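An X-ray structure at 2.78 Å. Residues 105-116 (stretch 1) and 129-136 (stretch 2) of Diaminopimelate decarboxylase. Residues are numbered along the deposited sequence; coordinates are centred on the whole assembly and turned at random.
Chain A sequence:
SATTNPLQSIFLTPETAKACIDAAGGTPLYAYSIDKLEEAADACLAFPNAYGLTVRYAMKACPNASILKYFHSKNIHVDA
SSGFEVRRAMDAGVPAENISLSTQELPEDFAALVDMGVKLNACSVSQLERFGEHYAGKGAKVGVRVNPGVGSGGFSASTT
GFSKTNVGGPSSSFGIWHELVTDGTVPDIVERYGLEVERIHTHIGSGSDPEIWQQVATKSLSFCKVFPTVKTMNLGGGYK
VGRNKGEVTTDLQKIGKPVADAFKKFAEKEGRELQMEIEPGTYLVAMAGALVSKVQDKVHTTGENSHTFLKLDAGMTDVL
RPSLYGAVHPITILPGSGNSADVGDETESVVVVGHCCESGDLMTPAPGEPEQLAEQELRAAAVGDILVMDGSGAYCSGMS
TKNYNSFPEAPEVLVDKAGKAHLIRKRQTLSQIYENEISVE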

ATOM      1  N   GLU A 105     -12.937  10.451   9.791  1.00 22.26           N
ATOM      2  CA  GLU A 105     -12.345  10.839  11.071  1.00 22.19           C
ATOM      3  C   GLU A 105     -12.400  12.361  11.171  1.00 21.80           C
ATOM      4  O   GLU A 105     -11.583  13.060  10.563  1.00 21.18           O
ATOM      5  CB  GLU A 105     -10.914  10.322  11.182  1.00 21.74           C
ATOM      6  CG  GLU A 105     -10.123  10.844  12.368  1.00 21.24           C
ATOM      7  CD  GLU A 105      -8.673  10.397  12.330  1.00 20.03           C
ATOM      8  OE1 GLU A 105      -8.347   9.507  11.516  1.00 19.42           O
ATOM      9  OE2 GLU A 105      -7.857  10.933  13.111  1.00 19.47           O
ATOM     10  N   LEU A 106     -13.362  12.870  11.926  1.00 23.95           N
ATOM     11  CA  LEU A 106     -13.479  14.311  12.120  1.00 23.63           C
ATOM     12  C   LEU A 106     -12.287  14.812  12.928  1.00 23.30           C
ATOM     13  O   LEU A 106     -12.084  14.354  14.059  1.00 23.65           O
ATOM     14  CB  LEU A 106     -14.789  14.649  12.827  1.00 23.70           C
ATOM     15  CG  LEU A 106     -15.266  16.101  12.749  1.00 23.45           C
ATOM     16  CD1 LEU A 106     -15.354  16.565  11.306  1.00 23.19           C
ATOM     17  CD2 LEU A 106     -16.607  16.264  13.446  1.00 23.55           C
ATOM     18  N   PRO A 107     -11.480  15.729  12.399  1.00 26.16           N
ATOM     19  CA  PRO A 107     -10.283  16.161  13.129  1.00 25.48           C
ATOM     20  C   PRO A 107     -10.639  16.946  14.380  1.00 25.75           C
ATOM     21  O   PRO A 107     -11.698  17.572  14.475  1.00 26.21           O
ATOM     22  CB  PRO A 107      -9.548  17.040  12.113  1.00 24.34           C
ATOM     23  CG  PRO A 107     -10.629  17.558  11.229  1.00 24.72           C
ATOM     24  CD  PRO A 107     -11.639  16.448  11.124  1.00 25.59           C
ATOM     25  N   GLU A 108      -9.723  16.910  15.354  1.00 32.52           N
ATOM     26  CA  GLU A 108      -9.955  17.615  16.608  1.00 32.88           C
ATOM     27  C   GLU A 108     -10.000  19.126  16.423  1.00 32.53           C
ATOM     28  O   GLU A 108     -10.492  19.829  17.312  1.00 33.48           O
ATOM     29  CB  GLU A 108      -8.878  17.249  17.634  1.00 32.61           C
ATOM     30  CG  GLU A 108      -9.309  17.466  19.088  1.00 33.21           C
ATOM     31  CD  GLU A 108      -8.137  17.722  20.031  1.00 33.70           C
ATOM     32  OE1 GLU A 108      -7.668  18.879  20.105  1.00 34.55           O
ATOM     33  OE2 GLU A 108      -7.693  16.767  20.707  1.00 32.97           O
ATOM     34  N   ASP A 109      -9.508  19.640  15.294  1.00 28.65           N
ATOM     35  CA  ASP A 109      -9.513  21.068  15.005  1.00 28.66           C
ATOM     36  C   ASP A 109     -10.498  21.422  13.891  1.00 28.47           C
ATOM     37  O   ASP A 109     -10.246  22.329  13.091  1.00 27.94           O
ATOM     38  CB  ASP A 109      -8.104  21.541  14.642  1.00 28.01           C
ATOM     39  CG  ASP A 109      -7.602  20.938  13.341  1.00 26.98           C
ATOM     40  OD1 ASP A 109      -7.955  19.774  13.050  1.00 26.69           O
ATOM     41  OD2 ASP A 109      -6.858  21.629  12.608  1.00 26.74           O
ATOM     42  N   PHE A 110     -11.628  20.714  13.829  1.00 25.04           N
ATOM     43  CA  PHE A 110     -12.598  20.973  12.769  1.00 25.10           C
ATOM     44  C   PHE A 110     -13.202  22.368  12.896  1.00 25.40           C
ATOM     45  O   PHE A 110     -13.476  23.027  11.886  1.00 25.23           O
ATOM     46  CB  PHE A 110     -13.693  19.906  12.786  1.00 25.87           C
ATOM     47  CG  PHE A 110     -14.680  20.066  13.907  1.00 26.41           C
ATOM     48  CD1 PHE A 110     -14.402  19.560  15.166  1.00 26.92           C
ATOM     49  CD2 PHE A 110     -15.884  20.726  13.707  1.00 26.77           C
ATOM     50  CE1 PHE A 110     -15.302  19.706  16.202  1.00 27.80           C
ATOM     51  CE2 PHE A 110     -16.791  20.877  14.746  1.00 27.65           C
ATOM     52  CZ  PHE A 110     -16.497  20.366  15.994  1.00 28.09           C
ATOM     53  N   ALA A 111     -13.404  22.837  14.130  1.00 23.77           N
ATOM     54  CA  ALA A 111     -14.005  24.152  14.338  1.00 24.91           C
ATOM     55  C   ALA A 111     -13.137  25.255  13.749  1.00 24.82           C
ATOM     56  O   ALA A 111     -13.653  26.233  13.196  1.00 25.30           O
ATOM     57  CB  ALA A 111     -14.239  24.390  15.830  1.00 26.16           C
ATOM     58  N   ALA A 112     -11.813  25.117  13.856  1.00 24.38           N
ATOM     59  CA  ALA A 112     -10.920  26.103  13.258  1.00 24.29           C
ATOM     60  C   ALA A 112     -11.082  26.140  11.744  1.00 23.47           C
ATOM     61  O   ALA A 112     -11.092  27.219  11.138  1.00 23.80           O
ATOM     62  CB  ALA A 112      -9.472  25.795  13.638  1.00 23.86           C
ATOM     63  N   LEU A 113     -11.220  24.969  11.117  1.00 24.55           N
ATOM     64  CA  LEU A 113     -11.398  24.918   9.670  1.00 23.80           C
ATOM     65  C   LEU A 113     -12.737  25.515   9.253  1.00 24.40           C
ATOM     66  O   LEU A 113     -12.806  26.278   8.282  1.00 24.37           O
ATOM     67  CB  LEU A 113     -11.272  23.475   9.179  1.00 22.73           C
ATOM     68  CG  LEU A 113     -10.008  22.723   9.610  1.00 22.17           C
ATOM     69  CD1 LEU A 113     -10.050  21.276   9.145  1.00 21.25           C
ATOM     70  CD2 LEU A 113      -8.757  23.414   9.092  1.00 21.95           C
ATOM     71  N   VAL A 114     -13.811  25.186   9.979  1.00 23.40           N
ATOM     72  CA  VAL A 114     -15.129  25.711   9.634  1.00 24.10           C
ATOM     73  C   VAL A 114     -15.145  27.231   9.744  1.00 25.07           C
ATOM     74  O   VAL A 114     -15.798  27.919   8.951  1.00 25.40           O
ATOM     75  CB  VAL A 114     -16.213  25.064  10.520  1.00 24.74           C
ATOM     76  CG1 VAL A 114     -17.590  25.610  10.167  1.00 25.54           C
ATOM     77  CG2 VAL A 114     -16.191  23.553  10.370  1.00 24.02           C
ATOM     78  N   ASP A 115     -14.411  27.779  10.718  1.00 24.75           N
ATOM     79  CA  ASP A 115     -14.379  29.228  10.892  1.00 25.82           C
ATOM     80  C   ASP A 115     -13.737  29.931   9.704  1.00 25.33           C
ATOM     81  O   ASP A 115     -14.133  31.051   9.358  1.00 26.09           O
ATOM     82  CB  ASP A 115     -13.638  29.584  12.180  1.00 26.54           C
ATOM     83  CG  ASP A 115     -14.422  29.217  13.420  1.00 27.44           C
ATOM     84  OD1 ASP A 115     -15.660  29.075  13.323  1.00 27.87           O
ATOM     85  OD2 ASP A 115     -13.801  29.074  14.493  1.00 27.78           O
ATOM     86  N   MET A 116     -12.750  29.303   9.067  1.00 25.69           N
ATOM     87  CA  MET A 116     -12.099  29.909   7.914  1.00 26.24           C
ATOM     88  C   MET A 116     -12.949  29.853   6.651  1.00 25.38           C
ATOM     89  O   MET A 116     -12.610  30.523   5.670  1.00 26.18           O
ATOM     90  CB  MET A 116     -10.751  29.234   7.656  1.00 25.80           C
ATOM     91  CG  MET A 116      -9.615  29.781   8.499  1.00 29.28           C
ATOM     92  SD  MET A 116      -8.108  28.797   8.354  1.00 28.26           S
ATOM     93  CE  MET A 116      -8.767  27.137   8.474  1.00 24.61           C
ATOM     94  N   GLU A 129     -23.445  15.813  15.924  1.00 25.28           N
ATOM     95  CA  GLU A 129     -23.625  16.244  17.305  1.00 26.65           C
ATOM     96  C   GLU A 129     -22.441  17.074  17.785  1.00 26.44           C
ATOM     97  O   GLU A 129     -22.625  18.073  18.491  1.00 27.38           O
ATOM     98  CB  GLU A 129     -23.838  15.032  18.210  1.00 27.68           C
ATOM     99  CG  GLU A 129     -25.199  14.375  18.049  1.00 28.86           C
ATOM    100  CD  GLU A 129     -25.320  13.089  18.842  1.00 30.21           C
ATOM    101  OE1 GLU A 129     -24.271  12.514  19.206  1.00 29.82           O
ATOM    102  OE2 GLU A 129     -26.462  12.657  19.105  1.00 31.67           O
ATOM    103  N   ARG A 130     -21.218  16.681  17.414  1.00 24.09           N
ATOM    104  CA  ARG A 130     -20.049  17.482  17.767  1.00 25.14           C
ATOM    105  C   ARG A 130     -20.104  18.852  17.103  1.00 24.57           C
ATOM    106  O   ARG A 130     -19.753  19.866  17.720  1.00 25.63           O
ATOM    107  CB  ARG A 130     -18.767  16.742  17.378  1.00 26.03           C
ATOM    108  CG  ARG A 130     -18.503  15.475  18.187  1.00 26.73           C
ATOM    109  CD  ARG A 130     -17.244  14.766  17.716  1.00 27.30           C
ATOM    110  NE  ARG A 130     -16.055  15.588  17.916  1.00 28.40           N
ATOM    111  CZ  ARG A 130     -14.854  15.305  17.418  1.00 28.08           C
ATOM    112  NH1 ARG A 130     -14.677  14.213  16.685  1.00 27.09           N
ATOM    113  NH2 ARG A 130     -13.832  16.119  17.653  1.00 28.54           N
ATOM    114  N   PHE A 131     -20.547  18.904  15.845  1.00 24.67           N
ATOM    115  CA  PHE A 131     -20.732  20.185  15.172  1.00 24.67           C
ATOM    116  C   PHE A 131     -21.815  21.008  15.858  1.00 26.22           C
ATOM    117  O   PHE A 131     -21.642  22.208  16.099  1.00 27.07           O
ATOM    118  CB  PHE A 131     -21.080  19.948  13.700  1.00 23.59           C
ATOM    119  CG  PHE A 131     -21.095  21.196  12.866  1.00 23.58           C
ATOM    120  CD1 PHE A 131     -19.940  21.645  12.250  1.00 22.92           C
ATOM    121  CD2 PHE A 131     -22.266  21.913  12.688  1.00 24.48           C
ATOM    122  CE1 PHE A 131     -19.952  22.789  11.474  1.00 23.16           C
ATOM    123  CE2 PHE A 131     -22.283  23.056  11.919  1.00 24.70           C
ATOM    124  CZ  PHE A 131     -21.124  23.495  11.310  1.00 24.04           C
ATOM    125  N   GLY A 132     -22.941  20.373  16.189  1.00 24.80           N
ATOM    126  CA  GLY A 132     -24.030  21.098  16.824  1.00 26.52           C
ATOM    127  C   GLY A 132     -23.699  21.560  18.231  1.00 28.04           C
ATOM    128  O   GLY A 132     -24.139  22.630  18.660  1.00 29.55           O
ATOM    129  N   GLU A 133     -22.932  20.756  18.974  1.00 28.17           N
ATOM    130  CA  GLU A 133     -22.500  21.162  20.310  1.00 29.83           C
ATOM    131  C   GLU A 133     -21.679  22.444  20.258  1.00 30.22           C
ATOM    132  O   GLU A 133     -21.779  23.294  21.152  1.00 32.20           O
ATOM    133  CB  GLU A 133     -21.691  20.041  20.969  1.00 29.64           C
ATOM    134  CG  GLU A 133     -22.524  18.920  21.578  1.00 30.41           C
ATOM    135  CD  GLU A 133     -21.675  17.780  22.134  1.00 30.29           C
ATOM    136  OE1 GLU A 133     -22.260  16.818  22.678  1.00 31.15           O
ATOM    137  OE2 GLU A 133     -20.429  17.843  22.031  1.00 29.58           O
ATOM    138  N   HIS A 134     -20.864  22.606  19.215  1.00 27.83           N
ATOM    139  CA  HIS A 134     -19.970  23.754  19.135  1.00 28.36           C
ATOM    140  C   HIS A 134     -20.662  24.989  18.570  1.00 29.06           C
ATOM    141  O   HIS A 134     -20.289  26.114  18.918  1.00 30.58           O
ATOM    142  CB  HIS A 134     -18.748  23.401  18.285  1.00 26.68           C
ATOM    143  CG  HIS A 134     -17.619  24.374  18.418  1.00 27.78           C
ATOM    144  ND1 HIS A 134     -17.504  25.492  17.622  1.00 28.39           N
ATOM    145  CD2 HIS A 134     -16.555  24.398  19.257  1.00 29.54           C
ATOM    146  CE1 HIS A 134     -16.417  26.163  17.962  1.00 31.31           C
ATOM    147  NE2 HIS A 134     -15.824  25.520  18.952  1.00 31.93           N
ATOM    148  N   TYR A 135     -21.661  24.806  17.710  1.00 28.39           N
ATOM    149  CA  TYR A 135     -22.372  25.902  17.060  1.00 29.09           C
ATOM    150  C   TYR A 135     -23.851  25.881  17.422  1.00 30.32           C
ATOM    151  O   TYR A 135     -24.720  26.071  16.571  1.00 30.17           O
ATOM    152  CB  TYR A 135     -22.200  25.841  15.545  1.00 27.35           C
ATOM    153  CG  TYR A 135     -20.767  25.961  15.084  1.00 26.40           C
ATOM    154  CD1 TYR A 135     -20.064  27.146  15.252  1.00 27.64           C
ATOM    155  CD2 TYR A 135     -20.121  24.896  14.472  1.00 24.56           C
ATOM    156  CE1 TYR A 135     -18.752  27.265  14.834  1.00 27.06           C
ATOM    157  CE2 TYR A 135     -18.809  25.004  14.048  1.00 23.93           C
ATOM    158  CZ  TYR A 135     -18.128  26.192  14.231  1.00 25.18           C
ATOM    159  OH  TYR A 135     -16.819  26.306  13.809  1.00 24.82           O
ATOM    160  N   ALA A 136     -24.150  25.656  18.698  1.00 30.58           N
ATOM    161  CA  ALA A 136     -25.528  25.475  19.136  1.00 31.94           C
ATOM    162  C   ALA A 136     -26.322  26.768  18.994  1.00 33.77           C
ATOM    163  O   ALA A 136     -25.915  27.819  19.501  1.00 35.34           O
ATOM    164  CB  ALA A 136     -25.558  24.989  20.586  1.00 33.43           C
TER

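The most unusual feature of this contact is the long side chain of Arg130, which buries more surface than any other residue here yet forms no hydrogen bond or salt bridge across it. Its guanidinium lies beside the loop that precedes the first helix. Leu106 CD2 sits over one face of the planar group, Glu108 CA approaches its edge, and the nearest polar approach, Leu106 O to Arg130 NH1, is 3.7 Å. Arginine suits such a place because its aliphatic stem is long and its flat, delocalised head can pack against carbon.

The two helices lie 11.4 Å apart at closest approach and cross at 68°, so the space between them is filled by side chains. Phe110, at the start of its helix, is buried and gives 77 Å² to the other stretch, the most of any residue in its own. With chi1 in the p well its ring reaches the backbone of the second helix: Phe110 CZ lies 3.7 Å from Arg130 O, and Phe110 CE2 lies 4.0 Å from Phe131 CA. A large, flat apolar ring can span such a gap. Phe131 joins it in the apolar cluster; its CA-to-CB bond points sideways, but the end of the ring comes nearer. One turn on from Phe110, Val114 directs its CG1 to the edge of the Phe131 ring, 3.9 Å from Phe131 CE1. Val114 CG1 also lies 4.1 Å from Tyr135 CE2, so this compact branched residue touches two aromatic rings at once.

Ala111 meets His134 where the register brings their CA atoms to 7.7 Å. Its methyl lies over the face of the imidazole, with Ala111 CB 3.7 Å from the centroid of the His134 ring and 20° off the normal, a CH-pi contact. A small side chain suits this close approach, since CB itself can settle against the ring.

Tyr135, the first residue to leave helical geometry, supplies the one hydrogen bond between the stretches: Tyr135 OH donates to Asp115 OD1 at 3.0 Å. Asp115 starts sideways, yet its carboxylate turns close enough to accept. Tyrosine serves both demands of this place, its ring packing beside Val114 and its hydroxyl reaching a polar partner at the end. Ala111 O lies only 3.2 Å from Tyr135 OH, but the angle is poor for a hydrogen bond; that carbonyl instead accepts from Asp115 N, with Ala111 O and Asp115 N 3.0 Å apart within their own helix. The contact thus combines apolar packing with a single directed polar link.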